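Local coordinates for protein mannose recognizing lectin (PDB 4TKC) that binds mannose in pockets of a bulb-type (beta-prism II) lectin fold and probably serves in carbohydrate recognition, at residues A[3-8]-A[20-25]; A[27-32]-A[42-47]; A[55-60]-A[72-77]; A[66-71]-A[82-87]; A[89-94]-A[101-106]. One frame throughout, in Å; residues are numbered along the deposited sequence.

Contact 1: residues A[3-8]-A[20-25]; sequences YVHPYG and GYALIS
With CG anti to its carbonyl carbon (chi1 -56°), His5 lays its imidazole against Ile24, whose CG1 is anti to the backbone N (chi1 -172°), so that CB and CG2 meet the ring. Ile24 CB stands 3.6 Å from the centroid of the His5 ring and only 5° off its normal, a CH-pi contact over one face; Tyr3 O lies toward the rim of the opposite face. Glu31 takes a hydrogen bond from His5 NE2, fixing the rotation of the ring. The backbones pair at a single bridge: Val4 N donates to Gly20 O at 3.1 Å, and Ala22 N returns a more bent bond to Val4 O at 3.0 Å. Ile24 N reaches Gly8 O from above the carbonyl plane. One water accepts from Tyr7 N and donates to Gly8 O and Ala22 O. Val4 CB packs 3.6 Å from Tyr21 CD2, and Tyr21 OH bonds to Ser59 of the second subunit. An N-terminal segment thus lines strand 21-24 at the dimer interface of a bulb-type lectin.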
# COMPACT_ATOMS: atom_id res chain seq x y z
N TYR A 3 5.08 11.90 -7.63
CA TYR A 3 4.66 10.79 -6.82
C TYR A 3 3.17 10.68 -6.81
O TYR A 3 2.41 11.64 -6.85
CB TYR A 3 5.12 11.02 -5.36
CG TYR A 3 6.62 11.00 -5.20
CD1 TYR A 3 7.40 12.13 -5.46
CD2 TYR A 3 7.25 9.84 -4.83
CE1 TYR A 3 8.79 12.04 -5.44
CE2 TYR A 3 8.62 9.73 -4.85
CZ TYR A 3 9.39 10.85 -5.08
OH TYR A 3 10.75 10.72 -5.12
N VAL A 4 2.75 9.43 -6.98
CA VAL A 4 1.34 9.12 -6.87
C VAL A 4 0.89 9.06 -5.38
O VAL A 4 1.61 8.56 -4.53
CB VAL A 4 1.01 7.83 -7.64
CG1 VAL A 4 -0.43 7.44 -7.41
CG2 VAL A 4 1.30 8.04 -9.11
N HIS A 5 -0.33 9.51 -5.11
CA HIS A 5 -0.87 9.61 -3.76
C HIS A 5 -2.09 8.70 -3.56
O HIS A 5 -3.22 9.12 -3.84
CB HIS A 5 -1.24 11.05 -3.50
CG HIS A 5 -0.09 11.99 -3.69
ND1 HIS A 5 -0.19 13.17 -4.39
CD2 HIS A 5 1.21 11.86 -3.33
CE1 HIS A 5 0.99 13.77 -4.39
NE2 HIS A 5 1.85 13.02 -3.73
N PRO A 6 -1.87 7.46 -3.06
CA PRO A 6 -3.00 6.51 -2.98
C PRO A 6 -3.80 6.68 -1.71
O PRO A 6 -4.81 6.00 -1.51
CB PRO A 6 -2.32 5.15 -2.97
CG PRO A 6 -0.89 5.36 -3.30
CD PRO A 6 -0.58 6.78 -2.92
N TYR A 7 -3.34 7.59 -0.84
CA TYR A 7 -3.82 7.65 0.54
C TYR A 7 -4.15 9.06 1.03
O TYR A 7 -4.43 9.23 2.23
CB TYR A 7 -2.76 7.06 1.48
CG TYR A 7 -2.62 5.57 1.40
CD1 TYR A 7 -3.53 4.79 2.06
CD2 TYR A 7 -1.47 5.01 0.93
CE1 TYR A 7 -3.43 3.42 1.97
CE2 TYR A 7 -1.34 3.62 0.85
CZ TYR A 7 -2.30 2.84 1.46
OH TYR A 7 -2.13 1.44 1.43
N GLY A 8 -4.10 10.06 0.16
CA GLY A 8 -4.13 11.47 0.64
C GLY A 8 -3.00 11.71 1.65
O GLY A 8 -1.85 11.38 1.42
N GLY A 20 8.02 5.62 -5.60
CA GLY A 20 7.22 6.42 -6.51
C GLY A 20 5.86 6.87 -5.96
O GLY A 20 5.06 7.45 -6.69
N TYR A 21 5.56 6.49 -4.71
CA TYR A 21 4.32 6.84 -4.05
C TYR A 21 4.65 7.73 -2.84
O TYR A 21 5.77 7.66 -2.32
CB TYR A 21 3.48 5.58 -3.70
CG TYR A 21 3.15 4.73 -4.92
CD1 TYR A 21 4.15 3.98 -5.48
CD2 TYR A 21 2.01 4.98 -5.67
CE1 TYR A 21 3.91 3.25 -6.64
CE2 TYR A 21 1.75 4.22 -6.82
CZ TYR A 21 2.76 3.45 -7.33
OH TYR A 21 2.57 2.73 -8.50
N ALA A 22 3.62 8.38 -2.33
CA ALA A 22 3.82 9.37 -1.23
C ALA A 22 2.52 9.66 -0.52
O ALA A 22 1.44 9.56 -1.14
CB ALA A 22 4.44 10.65 -1.77
N LEU A 23 2.61 10.12 0.74
CA LEU A 23 1.51 10.84 1.37
C LEU A 23 1.68 12.32 0.97
O LEU A 23 2.81 12.77 0.78
CB LEU A 23 1.57 10.79 2.91
CG LEU A 23 1.65 9.37 3.49
CD1 LEU A 23 1.72 9.33 5.01
CD2 LEU A 23 0.44 8.60 3.00
N ILE A 24 0.56 13.02 0.89
CA ILE A 24 0.55 14.45 0.58
C ILE A 24 -0.39 15.16 1.55
O ILE A 24 -1.45 14.69 1.90
CB ILE A 24 0.12 14.69 -0.91
CG1 ILE A 24 0.29 16.14 -1.36
CG2 ILE A 24 -1.29 14.17 -1.17
CD1 ILE A 24 1.73 16.58 -1.45
N SER A 25 0.10 16.28 2.10
CA SER A 25 -0.74 17.14 2.95
C SER A 25 -1.91 17.70 2.14
O SER A 25 -1.82 17.87 0.91
CB SER A 25 0.05 18.29 3.60
OG SER A 25 0.56 19.17 2.62
O HOH W 1 -1.25 9.44 -0.66

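Contact 2: residues A[27-32]-A[42-47]; sequences SGRVEF and LFLDDS
Arg29 and Asp45 run side by side and point the same way, their guanidinium and carboxylate planes only 13° apart. This near coplanarity gives a side-on, two-nitrogen salt bridge: Arg29 NE meets Asp45 OD1 at 2.9 Å, while Arg29 NH2 meets Asp45 OD2 at 2.8 Å. Each oxygen uses its syn lone pair, and a bend at chi3 (55°) of Arg29 turns the head group into line. Over one guanidinium face lies Leu44 CD1, 3.7 Å from Arg29 NH2, so the ion pair at the hairpin's surface end has an apolar neighbour. The backbones below are also joined, Asp45 N giving its hydrogen to Arg29 O at 2.8 Å; a water that donates to that same oxygen accepts from Asp46 N.

Deeper in the hairpin, Leu42 swings CD1 across to the other strand. Phe32 crosses it at about a right angle, bringing its CB to 3.8 Å from Leu42 CD1, and Val30 CG1 approaches the same methyl obliquely. Val30, Phe32, Leu42 and Leu44 share one face of the sheet, whereas Glu31 and Phe43 share the other as a hydrogen-bonded pair, with Phe43 N to Glu31 O at 2.8 Å and a reciprocal bond back. Glu31 itself is held by His5 and Arg33. The antiparallel strands 30-34 and 40-44 form the centre of their four-stranded sheet, between strands 21-24 and 48-53, and Phe32 packs across onto Leu93 of strand 92-95.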
# COMPACT_ATOMS: atom_id res chain seq x y z
N SER A 27 -2.75 20.63 1.97
CA SER A 27 -2.26 21.87 1.36
C SER A 27 -1.48 21.63 0.08
O SER A 27 -1.26 22.57 -0.69
CB SER A 27 -1.33 22.61 2.33
OG SER A 27 -0.12 21.88 2.50
N GLY A 28 -1.01 20.40 -0.12
CA GLY A 28 -0.10 20.13 -1.23
C GLY A 28 1.37 20.41 -0.97
O GLY A 28 2.22 20.11 -1.82
N ARG A 29 1.68 21.07 0.16
CA ARG A 29 3.05 21.56 0.41
C ARG A 29 3.97 20.53 1.04
O ARG A 29 5.18 20.60 0.86
CB ARG A 29 3.06 22.83 1.27
CG ARG A 29 2.23 23.99 0.73
CD ARG A 29 2.37 25.26 1.56
NE ARG A 29 3.77 25.65 1.69
CZ ARG A 29 4.27 26.40 2.67
NH1 ARG A 29 3.49 26.90 3.62
NH2 ARG A 29 5.59 26.46 2.77
N VAL A 30 3.40 19.53 1.71
CA VAL A 30 4.21 18.63 2.51
C VAL A 30 4.00 17.21 1.96
O VAL A 30 2.85 16.80 1.83
CB VAL A 30 3.82 18.69 4.01
CG1 VAL A 30 4.81 17.87 4.85
CG2 VAL A 30 3.78 20.14 4.53
N GLU A 31 5.09 16.54 1.62
CA GLU A 31 5.03 15.25 0.94
C GLU A 31 6.01 14.31 1.60
O GLU A 31 7.21 14.57 1.71
CB GLU A 31 5.35 15.45 -0.54
CG GLU A 31 4.98 14.23 -1.40
CD GLU A 31 5.17 14.50 -2.88
OE1 GLU A 31 6.25 15.01 -3.25
OE2 GLU A 31 4.31 14.08 -3.67
N PHE A 32 5.51 13.10 1.90
CA PHE A 32 6.27 12.04 2.52
C PHE A 32 6.42 10.94 1.47
O PHE A 32 5.48 10.19 1.14
CB PHE A 32 5.55 11.50 3.74
CG PHE A 32 6.29 10.41 4.46
CD1 PHE A 32 7.59 10.59 4.91
CD2 PHE A 32 5.73 9.15 4.59
CE1 PHE A 32 8.26 9.60 5.60
CE2 PHE A 32 6.40 8.16 5.27
CZ PHE A 32 7.66 8.38 5.78
N LEU A 42 10.75 13.41 3.70
CA LEU A 42 9.67 14.34 3.97
C LEU A 42 10.13 15.68 3.42
O LEU A 42 11.11 16.27 3.93
CB LEU A 42 9.42 14.47 5.48
CG LEU A 42 8.21 15.30 5.92
CD1 LEU A 42 6.91 14.61 5.49
CD2 LEU A 42 8.25 15.56 7.42
N PHE A 43 9.39 16.22 2.46
CA PHE A 43 9.76 17.46 1.76
C PHE A 43 8.68 18.52 1.92
O PHE A 43 7.48 18.26 1.96
CB PHE A 43 9.97 17.14 0.26
CG PHE A 43 11.41 16.90 -0.12
CD1 PHE A 43 11.98 15.64 -0.01
CD2 PHE A 43 12.20 17.95 -0.52
CE1 PHE A 43 13.32 15.44 -0.31
CE2 PHE A 43 13.54 17.76 -0.82
CZ PHE A 43 14.10 16.51 -0.71
N LEU A 44 9.16 19.75 2.07
CA LEU A 44 8.33 20.96 1.99
C LEU A 44 8.54 21.65 0.64
O LEU A 44 9.69 21.98 0.28
CB LEU A 44 8.72 21.96 3.10
CG LEU A 44 7.84 23.21 3.20
CD1 LEU A 44 6.36 22.91 3.49
CD2 LEU A 44 8.42 24.12 4.29
N ASP A 45 7.44 21.98 -0.03
CA ASP A 45 7.45 22.70 -1.31
C ASP A 45 8.41 22.12 -2.34
O ASP A 45 9.00 22.87 -3.12
CB ASP A 45 7.77 24.16 -1.04
CG ASP A 45 6.77 24.79 -0.15
OD1 ASP A 45 5.57 24.50 -0.24
OD2 ASP A 45 7.18 25.69 0.59
N ASP A 46 8.54 20.79 -2.36
CA ASP A 46 9.43 20.10 -3.32
C ASP A 46 10.85 20.71 -3.30
O ASP A 46 11.61 20.56 -4.24
CB ASP A 46 8.81 20.14 -4.73
CG ASP A 46 9.40 19.11 -5.66
OD1 ASP A 46 9.85 18.04 -5.18
OD2 ASP A 46 9.48 19.42 -6.87
N SER A 47 11.24 21.24 -2.15
CA SER A 47 12.45 22.05 -2.06
C SER A 47 13.25 21.73 -0.79
O SER A 47 14.46 21.48 -0.83
CB SER A 47 12.03 23.55 -2.10
OG SER A 47 12.99 24.43 -1.50
O HOH W 2 7.03 18.79 -0.99

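Contact 3: residues A[55-60]-A[72-77]; sequences GKNASF and YDPNGT. With BMA (beta-D-mannopyranose), chain B.
Backbone hydrogen bonds define the pairing. Tyr72 O is gripped by two donors in its carbonyl plane, Ser59 N at 2.7 Å and Phe60 N at 3.2 Å, so two successive residues face one: a classic beta bulge. The return bond, Tyr72 N to Phe60 O, is 2.8 Å long and nearly straight, running almost along the C=O axis.

Aromatic packing follows from this register. Phe60 CG sits between its backbone N and carbonyl carbon (chi1 65°), which brings the ring over Tyr72: Tyr72 CB lies above one Phe60 face, toward the rim, as a CH-pi contact, and Phe60 CE2 meets Tyr72 CD2 at 3.5 Å. The two rings are inclined by 32°, an oblique pair. Beside the bulge, Pro74 CD rests 3.4 Å from Asn57 O.

Polar side chains order the turn from Asp73 to Gly76, a type I beta turn. Asp73 OD1 accepts from Thr77 N, and OD2 takes a straight bond from Asn75 ND2; a water donating to Asp73 OD2 accepts from Asn57 ND2.

Ligand contact comes from the tip of Tyr72, whose OH shares a 2.6 Å hydrogen bond with O4 of the mannose; O4 lies at the ring edge. Gln64 also bonds that hydroxyl, and the sugar too. Tyr72 thus belongs to the mannose pocket of a bulb-type lectin, built on a bulged antiparallel pair.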
# COMPACT_ATOMS: atom_id res chain seq x y z
N GLY A 55 19.86 6.32 2.04
CA GLY A 55 20.98 5.42 1.86
C GLY A 55 20.71 3.95 2.17
O GLY A 55 21.64 3.15 2.19
N LYS A 56 19.52 3.66 2.67
CA LYS A 56 19.21 2.29 3.09
C LYS A 56 18.41 1.40 2.12
O LYS A 56 18.05 0.28 2.48
CB LYS A 56 18.55 2.32 4.48
CG LYS A 56 19.41 3.10 5.49
CD LYS A 56 18.95 2.92 6.93
CE LYS A 56 19.23 1.53 7.48
NZ LYS A 56 18.91 1.40 8.93
N ASN A 57 18.25 1.85 0.87
CA ASN A 57 17.58 1.01 -0.15
C ASN A 57 16.17 0.61 0.30
O ASN A 57 15.73 -0.54 0.08
CB ASN A 57 18.40 -0.23 -0.50
CG ASN A 57 18.03 -0.79 -1.84
OD1 ASN A 57 17.80 -0.05 -2.80
ND2 ASN A 57 17.92 -2.10 -1.90
N ALA A 58 15.43 1.56 0.88
CA ALA A 58 14.04 1.32 1.23
C ALA A 58 13.21 0.97 -0.01
O ALA A 58 13.34 1.62 -1.06
CB ALA A 58 13.44 2.51 1.92
N SER A 59 12.39 -0.09 0.13
CA SER A 59 11.41 -0.46 -0.87
C SER A 59 10.01 0.08 -0.53
O SER A 59 9.23 0.45 -1.42
CB SER A 59 11.37 -1.97 -0.97
OG SER A 59 10.44 -2.45 -1.91
N PHE A 60 9.65 0.06 0.74
CA PHE A 60 8.31 0.49 1.11
C PHE A 60 8.28 0.88 2.61
O PHE A 60 9.10 0.40 3.38
CB PHE A 60 7.23 -0.57 0.72
CG PHE A 60 7.36 -1.87 1.46
CD1 PHE A 60 8.07 -2.92 0.90
CD2 PHE A 60 6.63 -2.11 2.62
CE1 PHE A 60 8.16 -4.13 1.55
CE2 PHE A 60 6.72 -3.34 3.27
CZ PHE A 60 7.50 -4.34 2.73
N TYR A 72 10.97 -0.94 5.01
CA TYR A 72 11.61 -2.23 4.66
C TYR A 72 12.39 -2.12 3.37
O TYR A 72 11.97 -1.44 2.44
CB TYR A 72 10.57 -3.35 4.54
CG TYR A 72 9.91 -3.78 5.83
CD1 TYR A 72 10.51 -4.69 6.66
CD2 TYR A 72 8.65 -3.29 6.20
CE1 TYR A 72 9.93 -5.08 7.85
CE2 TYR A 72 8.05 -3.69 7.38
CZ TYR A 72 8.67 -4.60 8.20
OH TYR A 72 8.14 -4.95 9.40
N ASP A 73 13.50 -2.85 3.28
CA ASP A 73 14.21 -2.99 2.00
C ASP A 73 13.46 -4.08 1.13
O ASP A 73 12.45 -4.67 1.58
CB ASP A 73 15.70 -3.30 2.21
CG ASP A 73 16.00 -4.80 2.31
OD1 ASP A 73 15.14 -5.54 2.83
OD2 ASP A 73 17.13 -5.17 1.97
N PRO A 74 13.92 -4.33 -0.11
CA PRO A 74 13.18 -5.32 -0.95
C PRO A 74 13.25 -6.72 -0.40
O PRO A 74 12.54 -7.58 -0.94
CB PRO A 74 13.90 -5.24 -2.30
CG PRO A 74 14.63 -3.93 -2.30
CD PRO A 74 15.00 -3.68 -0.87
N ASN A 75 14.11 -7.01 0.55
CA ASN A 75 14.30 -8.33 1.11
C ASN A 75 13.50 -8.52 2.40
O ASN A 75 13.63 -9.54 3.05
CB ASN A 75 15.80 -8.59 1.38
CG ASN A 75 16.63 -8.55 0.11
OD1 ASN A 75 16.61 -9.51 -0.67
ND2 ASN A 75 17.38 -7.45 -0.09
N GLY A 76 12.75 -7.49 2.80
CA GLY A 76 11.94 -7.54 4.01
C GLY A 76 12.70 -7.21 5.29
O GLY A 76 12.21 -7.47 6.39
N THR A 77 13.93 -6.70 5.15
CA THR A 77 14.71 -6.21 6.31
C THR A 77 14.27 -4.80 6.68
O THR A 77 14.12 -3.97 5.82
CB THR A 77 16.23 -6.22 6.00
OG1 THR A 77 16.61 -7.54 5.57
CG2 THR A 77 17.07 -5.81 7.20
C1 BMA B . 8.95 -5.42 15.31
C2 BMA B . 7.71 -5.54 14.42
C3 BMA B . 8.19 -6.01 13.06
C4 BMA B . 9.29 -5.09 12.50
C5 BMA B . 10.44 -4.90 13.50
C6 BMA B . 11.50 -3.96 12.94
O1 BMA B . 8.46 -5.01 16.59
O2 BMA B . 6.99 -4.30 14.37
O3 BMA B . 7.06 -6.09 12.19
O4 BMA B . 9.82 -5.61 11.29
O5 BMA B . 9.85 -4.46 14.74
O6 BMA B . 11.99 -3.00 13.88
O HOH W 3 18.62 -3.98 0.08

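Contact 4: residues A[66-71]-A[82-87]; sequences DGNCVG and TATNGD. With BMA (beta-D-mannopyranose), chain B.
Thr82 opens the second segment with a two-way grip on Cys69: its N donates to Cys69 O at 3.0 Å, and its OG1, set between backbone N and carbonyl carbon (chi1 58°), accepts from Cys69 N at 3.1 Å. That hydroxyl spends its proton on Thr84 OG1. Ala83 N turns to Asn68 OD1, a weak, bent bond at 2.8 Å. Thr84 continues the chain of hydrogen bonds, its OG1 donating to Gly67 O at 2.6 Å, while Thr84 N adds a long, weak bond to Asn68 OD1. Asn85 lies alongside Asp66, its side chain near the sugar. Gly86 N closes the contact on Asp66 O at 3.1 Å.

With Asn68 OD1 turned to the backbone opposite, its amide presents ND2 to the mannose O2 at 3.1 Å. The same O2 donates to Asp66 OD2 at 2.6 Å, and Asp66 OD1 accepts from Asn68 N in an Asx turn. The weak bonds probably orient Asn68 within the QxDxNxVxY mannose-binding motif of bulb-type lectins (Gln64, Asp66, Asn68, Val70, Tyr72).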
# COMPACT_ATOMS: atom_id res chain seq x y z
N ASP A 66 0.49 -3.93 14.24
CA ASP A 66 1.08 -3.91 15.60
C ASP A 66 1.35 -2.50 16.16
O ASP A 66 1.81 -2.41 17.30
CB ASP A 66 2.30 -4.84 15.71
CG ASP A 66 3.51 -4.35 14.94
OD1 ASP A 66 3.41 -3.26 14.31
OD2 ASP A 66 4.57 -5.05 15.00
N GLY A 67 1.00 -1.47 15.38
CA GLY A 67 1.24 -0.08 15.81
C GLY A 67 2.56 0.45 15.34
O GLY A 67 2.86 1.63 15.56
N ASN A 68 3.47 -0.41 14.92
CA ASN A 68 4.78 0.00 14.44
C ASN A 68 4.70 0.50 13.02
O ASN A 68 4.04 -0.14 12.21
CB ASN A 68 5.84 -1.11 14.58
CG ASN A 68 7.27 -0.58 14.79
OD1 ASN A 68 7.53 0.63 14.92
ND2 ASN A 68 8.22 -1.54 14.82
N CYS A 69 5.35 1.62 12.71
CA CYS A 69 5.49 2.12 11.36
C CYS A 69 6.90 1.86 10.86
O CYS A 69 7.87 2.29 11.48
CB CYS A 69 5.16 3.62 11.26
SG CYS A 69 5.17 4.22 9.56
N VAL A 70 7.02 1.06 9.78
CA VAL A 70 8.28 0.41 9.46
C VAL A 70 8.60 0.63 8.01
O VAL A 70 7.78 0.34 7.14
CB VAL A 70 8.29 -1.09 9.82
CG1 VAL A 70 9.69 -1.64 9.75
CG2 VAL A 70 7.71 -1.32 11.22
N GLY A 71 9.86 0.98 7.73
CA GLY A 71 10.40 0.99 6.38
C GLY A 71 11.21 -0.29 6.17
O GLY A 71 11.88 -0.78 7.08
N THR A 82 9.40 3.45 13.76
CA THR A 82 8.96 4.41 14.78
C THR A 82 8.90 3.82 16.20
O THR A 82 8.89 4.57 17.18
CB THR A 82 7.60 5.00 14.43
OG1 THR A 82 6.66 3.91 14.29
CG2 THR A 82 7.68 5.72 13.08
N ALA A 83 9.00 2.50 16.32
CA ALA A 83 8.97 1.83 17.63
C ALA A 83 7.76 2.24 18.48
O ALA A 83 7.84 2.41 19.69
CB ALA A 83 10.28 1.99 18.38
N THR A 84 6.61 2.28 17.82
CA THR A 84 5.37 2.71 18.38
C THR A 84 4.39 1.58 18.71
O THR A 84 3.23 1.86 19.08
CB THR A 84 4.71 3.74 17.46
OG1 THR A 84 4.80 3.35 16.10
CG2 THR A 84 5.41 5.05 17.59
N ASN A 85 4.89 0.33 18.65
CA ASN A 85 4.12 -0.90 18.89
C ASN A 85 3.27 -0.71 20.13
O ASN A 85 3.78 -0.31 21.17
CB ASN A 85 5.02 -2.11 19.21
CG ASN A 85 6.00 -2.45 18.13
OD1 ASN A 85 5.95 -3.57 17.54
ND2 ASN A 85 6.92 -1.56 17.88
N GLY A 86 1.99 -1.00 20.02
CA GLY A 86 1.09 -0.97 21.15
C GLY A 86 -0.29 -1.47 20.76
O GLY A 86 -0.53 -1.88 19.60
N ASP A 87 -1.21 -1.35 21.71
CA ASP A 87 -2.57 -1.85 21.56
C ASP A 87 -3.63 -0.74 21.43
O ASP A 87 -4.83 -1.04 21.41
CB ASP A 87 -2.95 -2.73 22.76
CG ASP A 87 -2.07 -3.95 22.91
OD1 ASP A 87 -1.88 -4.68 21.92
OD2 ASP A 87 -1.61 -4.20 24.05
C1 BMA B . 8.95 -5.42 15.31
C2 BMA B . 7.71 -5.54 14.42
C3 BMA B . 8.19 -6.01 13.06
C4 BMA B . 9.29 -5.09 12.50
C5 BMA B . 10.44 -4.90 13.50
C6 BMA B . 11.50 -3.96 12.94
O1 BMA B . 8.46 -5.01 16.59
O2 BMA B . 6.99 -4.30 14.37
O3 BMA B . 7.06 -6.09 12.19
O4 BMA B . 9.82 -5.61 11.29
O5 BMA B . 9.85 -4.46 14.74
O6 BMA B . 11.99 -3.00 13.88

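Contact 5: residues A[89-94]-A[101-106]; sequences HPYNLV and LVVYAK. With MAN (alpha-D-mannopyranose), chain D.
The tight part is the paired strands. Val94 N reaches Val102 O at 2.7 Å and Val102 N answers to Val94 O; Tyr104 N meets Asn92 O at 2.9 Å. On the buried face Leu93 CD1 crosses obliquely to Val103 CG2 at 3.7 Å. Tyr91 lays ring atom CE2 3.6 Å from Ala105 CB. On the sugar side Val102 CG1 stands 3.5 Å above the centre of one Tyr104 ring face; Val94 CG2 touches the ring edge. Tyr104 OH, also bonded by Gln96, shares a 2.7 Å hydrogen bond with mannose O4.

The other end is looser: cis-Pro90 O and Lys106 N, 3.4 Å apart, make no hydrogen bond because the angle is poor. Exposed Lys106 passes His89 O with CB, CG and CD before its end leads away, and a water accepts from Asn92 ND2 within bonding range of Pro90 O and Tyr104 O.

This antiparallel hairpin lies mid-sheet between strands 10-12 and 109-113, with Leu93 and Leu101 packing on Phe32 of strand 30-34.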
# COMPACT_ATOMS: atom_id res chain seq x y z
N HIS A 89 -5.29 0.92 19.22
CA HIS A 89 -5.83 0.96 17.85
C HIS A 89 -7.01 1.94 17.76
O HIS A 89 -7.78 2.07 18.71
CB HIS A 89 -6.27 -0.43 17.39
CG HIS A 89 -5.17 -1.42 17.41
ND1 HIS A 89 -4.18 -1.44 16.45
CD2 HIS A 89 -4.79 -2.31 18.36
CE1 HIS A 89 -3.28 -2.36 16.76
NE2 HIS A 89 -3.65 -2.93 17.89
N PRO A 90 -7.18 2.58 16.58
CA PRO A 90 -6.36 2.41 15.36
C PRO A 90 -5.12 3.29 15.38
O PRO A 90 -5.15 4.42 15.97
CB PRO A 90 -7.28 2.91 14.25
CG PRO A 90 -8.12 3.95 14.92
CD PRO A 90 -8.34 3.47 16.35
N TYR A 91 -4.07 2.89 14.68
CA TYR A 91 -2.86 3.73 14.47
C TYR A 91 -2.89 4.31 13.07
O TYR A 91 -3.37 3.63 12.11
CB TYR A 91 -1.62 2.85 14.65
CG TYR A 91 -1.34 2.45 16.08
CD1 TYR A 91 -1.90 1.31 16.63
CD2 TYR A 91 -0.54 3.28 16.90
CE1 TYR A 91 -1.70 0.96 17.94
CE2 TYR A 91 -0.34 2.95 18.22
CZ TYR A 91 -0.91 1.81 18.74
OH TYR A 91 -0.68 1.53 20.06
N ASN A 92 -2.37 5.52 12.89
CA ASN A 92 -2.34 6.15 11.60
C ASN A 92 -1.08 6.95 11.49
O ASN A 92 -0.70 7.61 12.51
CB ASN A 92 -3.54 7.06 11.44
CG ASN A 92 -4.81 6.29 11.16
OD1 ASN A 92 -5.07 5.91 10.02
ND2 ASN A 92 -5.60 6.09 12.19
N LEU A 93 -0.49 7.06 10.32
CA LEU A 93 0.64 7.97 10.10
C LEU A 93 0.10 9.11 9.27
O LEU A 93 -0.40 8.89 8.15
CB LEU A 93 1.81 7.26 9.36
CG LEU A 93 3.00 8.09 8.90
CD1 LEU A 93 3.87 8.32 10.11
CD2 LEU A 93 3.81 7.45 7.77
N VAL A 94 0.23 10.36 9.80
CA VAL A 94 -0.38 11.49 9.14
C VAL A 94 0.67 12.52 8.70
O VAL A 94 1.51 13.00 9.53
CB VAL A 94 -1.43 12.21 10.03
CG1 VAL A 94 -2.11 13.32 9.27
CG2 VAL A 94 -2.48 11.22 10.51
N LEU A 101 5.16 15.04 10.61
CA LEU A 101 4.71 13.68 10.20
C LEU A 101 4.56 12.97 11.55
O LEU A 101 5.53 12.87 12.34
CB LEU A 101 5.77 13.05 9.34
CG LEU A 101 5.40 11.61 8.86
CD1 LEU A 101 4.33 11.64 7.78
CD2 LEU A 101 6.66 10.92 8.38
N VAL A 102 3.36 12.44 11.80
CA VAL A 102 2.96 12.00 13.10
C VAL A 102 2.33 10.58 13.06
O VAL A 102 1.44 10.33 12.25
CB VAL A 102 1.94 12.98 13.75
CG1 VAL A 102 1.70 12.63 15.21
CG2 VAL A 102 2.40 14.44 13.65
N VAL A 103 2.78 9.72 13.98
CA VAL A 103 2.05 8.45 14.27
C VAL A 103 1.11 8.74 15.42
O VAL A 103 1.55 9.10 16.54
CB VAL A 103 2.97 7.28 14.67
CG1 VAL A 103 2.11 6.06 15.00
CG2 VAL A 103 3.96 6.94 13.54
N TYR A 104 -0.18 8.70 15.13
CA TYR A 104 -1.24 8.84 16.09
C TYR A 104 -1.79 7.49 16.51
O TYR A 104 -2.08 6.61 15.65
CB TYR A 104 -2.39 9.66 15.50
CG TYR A 104 -2.13 11.16 15.41
CD1 TYR A 104 -2.12 11.98 16.55
CD2 TYR A 104 -1.84 11.74 14.20
CE1 TYR A 104 -1.86 13.33 16.45
CE2 TYR A 104 -1.63 13.10 14.09
CZ TYR A 104 -1.61 13.88 15.23
OH TYR A 104 -1.34 15.24 15.16
N ALA A 105 -1.97 7.27 17.80
CA ALA A 105 -2.74 6.19 18.37
C ALA A 105 -4.17 6.67 18.59
O ALA A 105 -4.50 7.80 18.21
CB ALA A 105 -2.12 5.70 19.68
N LYS A 106 -5.01 5.78 19.12
CA LYS A 106 -6.42 6.08 19.33
C LYS A 106 -6.62 7.47 19.93
O LYS A 106 -5.85 7.92 20.77
CB LYS A 106 -7.06 5.04 20.25
CG LYS A 106 -8.57 5.15 20.38
CD LYS A 106 -9.12 4.11 21.36
CE LYS A 106 -10.58 4.40 21.71
NZ LYS A 106 -11.12 3.45 22.72
C1 MAN D . 2.57 19.59 16.98
C2 MAN D . 1.54 19.44 15.87
C3 MAN D . 0.50 18.41 16.30
C4 MAN D . 1.19 17.08 16.67
C5 MAN D . 2.24 17.33 17.75
C6 MAN D . 3.04 16.08 18.02
O1 MAN D . 1.98 20.18 18.12
O2 MAN D . 2.22 19.06 14.70
O3 MAN D . -0.39 18.21 15.23
O4 MAN D . 0.21 16.16 17.11
O5 MAN D . 3.14 18.36 17.37
O6 MAN D . 3.87 16.28 19.15
O HOH W 4 -4.86 6.92 14.91

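How the contacts relate
Contacts 2 and 5 are central hairpins of different sheets, and their apolar faces meet in the interior: Phe32 CE1 lies 3.5 Å from Leu101 CD2. Contact 2 ends in a surface ion pair, contact 5 in a hydrated loop with a cis proline. Strand 21-24 of contact 1 neighbours strand 30-34 of contact 2 in one sheet, and His5 adds a bond to Glu31; contact 1 shares the dimer interface with contact 3. Contacts 3 and 4 alternate along the chain and serve one mannose, at O4 by an aromatic hydroxyl and at O2 by a carboxylate and an amide; contact 5 supplies the equivalent tyrosine to the other sugar. Mostly polar contact 4 packs Gly67 against Tyr91 of contact 5.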